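Local coordinates for protein alpha-ketoglutarate-dependent 2,4-dichlorophenoxyacetate dioxygenase (Bradyrhizobium diazoefficiens, PDB 5BKE) that probably oxidises aryloxyalkanoate herbicides such as 2,4-dichlorophenoxyacetate, as a metal- and 2-oxoglutarate-dependent dioxygenase, at residues L109-C112 against L113-D117. Residues are numbered along the deposited sequence; the frame is centred on the assembly and turned at random.
With MN (manganese (II) ion), chain N; OGA (N-oxalylglycine), chain O.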
loop_
_atom_site.group_PDB
_atom_site.type_symbol
_atom_site.label_atom_id
_atom_site.label_comp_id
_atom_site.label_asym_id
_atom_site.label_seq_id
_atom_site.Cartn_x
_atom_site.Cartn_y
_atom_site.Cartn_z
ATOM N N LEU C 109 -20.479 16.997 -46.159
ATOM C CA LEU C 109 -20.763 15.704 -45.545
ATOM C C LEU C 109 -19.533 15.123 -44.839
ATOM O O LEU C 109 -19.668 14.261 -43.970
ATOM C CB LEU C 109 -21.336 14.723 -46.577
ATOM C CG LEU C 109 -22.788 14.963 -47.028
ATOM C CD1 LEU C 109 -23.177 13.983 -48.127
ATOM C CD2 LEU C 109 -23.779 14.890 -45.862
ATOM N N GLY C 110 -18.351 15.626 -45.207
ATOM C CA GLY C 110 -17.103 15.386 -44.490
ATOM C C GLY C 110 -17.179 15.620 -42.988
ATOM O O GLY C 110 -16.542 14.904 -42.219
ATOM N N ASN C 111 -17.974 16.604 -42.573
ATOM C CA ASN C 111 -18.161 16.916 -41.153
ATOM C C ASN C 111 -18.815 15.771 -40.360
ATOM O O ASN C 111 -18.746 15.758 -39.132
ATOM C CB ASN C 111 -18.913 18.246 -40.956
ATOM C CG ASN C 111 -18.013 19.469 -41.132
ATOM O OD1 ASN C 111 -16.804 19.350 -41.354
ATOM N ND2 ASN C 111 -18.603 20.656 -41.025
ATOM N N CYS C 112 -19.411 14.805 -41.066
ATOM C CA CYS C 112 -20.050 13.664 -40.429
ATOM C C CYS C 112 -19.054 12.645 -39.941
ATOM O O CYS C 112 -19.408 11.760 -39.163
ATOM C CB CYS C 112 -21.078 13.009 -41.357
ATOM S SG CYS C 112 -22.503 14.064 -41.691
ATOM N N LEU C 113 -17.815 12.762 -40.412
ATOM C CA LEU C 113 -16.714 11.920 -39.942
ATOM C C LEU C 113 -16.023 12.536 -38.723
ATOM O O LEU C 113 -15.981 13.764 -38.582
ATOM C CB LEU C 113 -15.716 11.666 -41.072
ATOM C CG LEU C 113 -16.236 11.097 -42.397
ATOM C CD1 LEU C 113 -15.164 11.199 -43.474
ATOM C CD2 LEU C 113 -16.707 9.654 -42.240
ATOM N N TRP C 114 -15.509 11.675 -37.838
ATOM C CA TRP C 114 -14.723 12.098 -36.666
ATOM C C TRP C 114 -13.473 12.829 -37.131
ATOM O O TRP C 114 -12.675 12.284 -37.894
ATOM C CB TRP C 114 -14.307 10.898 -35.815
ATOM C CG TRP C 114 -15.394 10.289 -34.962
ATOM C CD1 TRP C 114 -16.026 9.098 -35.171
ATOM C CD2 TRP C 114 -15.959 10.838 -33.765
ATOM N NE1 TRP C 114 -16.956 8.867 -34.177
ATOM C CE2 TRP C 114 -16.929 9.913 -33.297
ATOM C CE3 TRP C 114 -15.734 12.019 -33.031
ATOM C CZ2 TRP C 114 -17.681 10.132 -32.133
ATOM C CZ3 TRP C 114 -16.478 12.239 -31.879
ATOM C CH2 TRP C 114 -17.443 11.292 -31.438
ATOM N N HIS C 115 -13.316 14.070 -36.677
ATOM C CA HIS C 115 -12.235 14.930 -37.142
ATOM C C HIS C 115 -11.824 15.945 -36.089
ATOM O O HIS C 115 -12.577 16.232 -35.153
ATOM C CB HIS C 115 -12.613 15.637 -38.471
ATOM C CG HIS C 115 -13.649 16.720 -38.336
ATOM N ND1 HIS C 115 -15.002 16.455 -38.319
ATOM C CD2 HIS C 115 -13.530 18.065 -38.247
ATOM C CE1 HIS C 115 -15.670 17.593 -38.211
ATOM N NE2 HIS C 115 -14.800 18.585 -38.159
ATOM N N SER C 116 -10.613 16.469 -36.262
ATOM C CA SER C 116 -10.106 17.620 -35.515
ATOM C C SER C 116 -9.918 18.727 -36.558
ATOM O O SER C 116 -9.358 18.467 -37.632
ATOM C CB SER C 116 -8.786 17.244 -34.835
ATOM O OG SER C 116 -8.289 18.303 -34.051
ATOM N N ASP C 117 -10.413 19.933 -36.278
ATOM C CA ASP C 117 -10.496 20.975 -37.310
ATOM C C ASP C 117 -9.114 21.419 -37.755
ATOM O O ASP C 117 -8.195 21.579 -36.915
ATOM C CB ASP C 117 -11.265 22.216 -36.833
ATOM C CG ASP C 117 -12.754 21.983 -36.673
ATOM O OD1 ASP C 117 -13.351 21.156 -37.395
ATOM O OD2 ASP C 117 -13.339 22.674 -35.812
HETATM MN MN MN N . -15.302 20.457 -37.485
HETATM C C1 OGA O . -17.302 22.372 -37.298
HETATM C C2 OGA O . -18.055 21.137 -37.326
HETATM C C4 OGA O . -20.261 20.091 -37.032
HETATM C C5 OGA O . -21.662 20.626 -36.921
HETATM O O1 OGA O . -16.051 22.281 -37.244
HETATM O O2 OGA O . -17.928 23.455 -37.286
HETATM O "O2'" OGA O . -17.481 20.116 -37.693
HETATM O O3 OGA O . -22.046 21.410 -37.820
HETATM N N1 OGA O . -19.314 21.188 -36.912
HETATM O O4 OGA O . -22.365 20.282 -35.942
#
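L113 N donates to G110 O (3.1 Å), closing the last 3-10 turn of 109-112, and L113 CB packs against the same oxygen at 3.5 Å. The carbonyl oxygen of L113 is a second-shell acceptor that orients the metal-binding H115. H115 ND1 donates to L113 O at 2.9 Å, almost straight (173°) and in the ring plane, which fixes the ring's rotation and leaves NE2 to bind manganese at 2.0 Å. With CG set between the backbone N and the carbonyl carbon (chi1 72°), the imidazole folds back toward the 3-10 turn, where its CE1 meets N111 O at 3.7 Å. The amide of N111, only 10° from parallel to that ring, brings OD1 near CE1 and CG to 3.5 Å from O2' of N-oxalylglycine; an alanine here would probably open a gap beside the ligand's chelating oxygen and leave H115 CE1 without its amide neighbour. Two residues beyond H115, D117 OD1 reaches the metal at 2.1 Å, while its OD2 is hydrogen-bonded to S128. N-oxalylglycine chelates the same metal through O1 and O2', and H264, the third protein ligand, completes the HxD...H facial triad of the double-stranded beta-helix (cupin) 2-oxoglutarate-dependent dioxygenases.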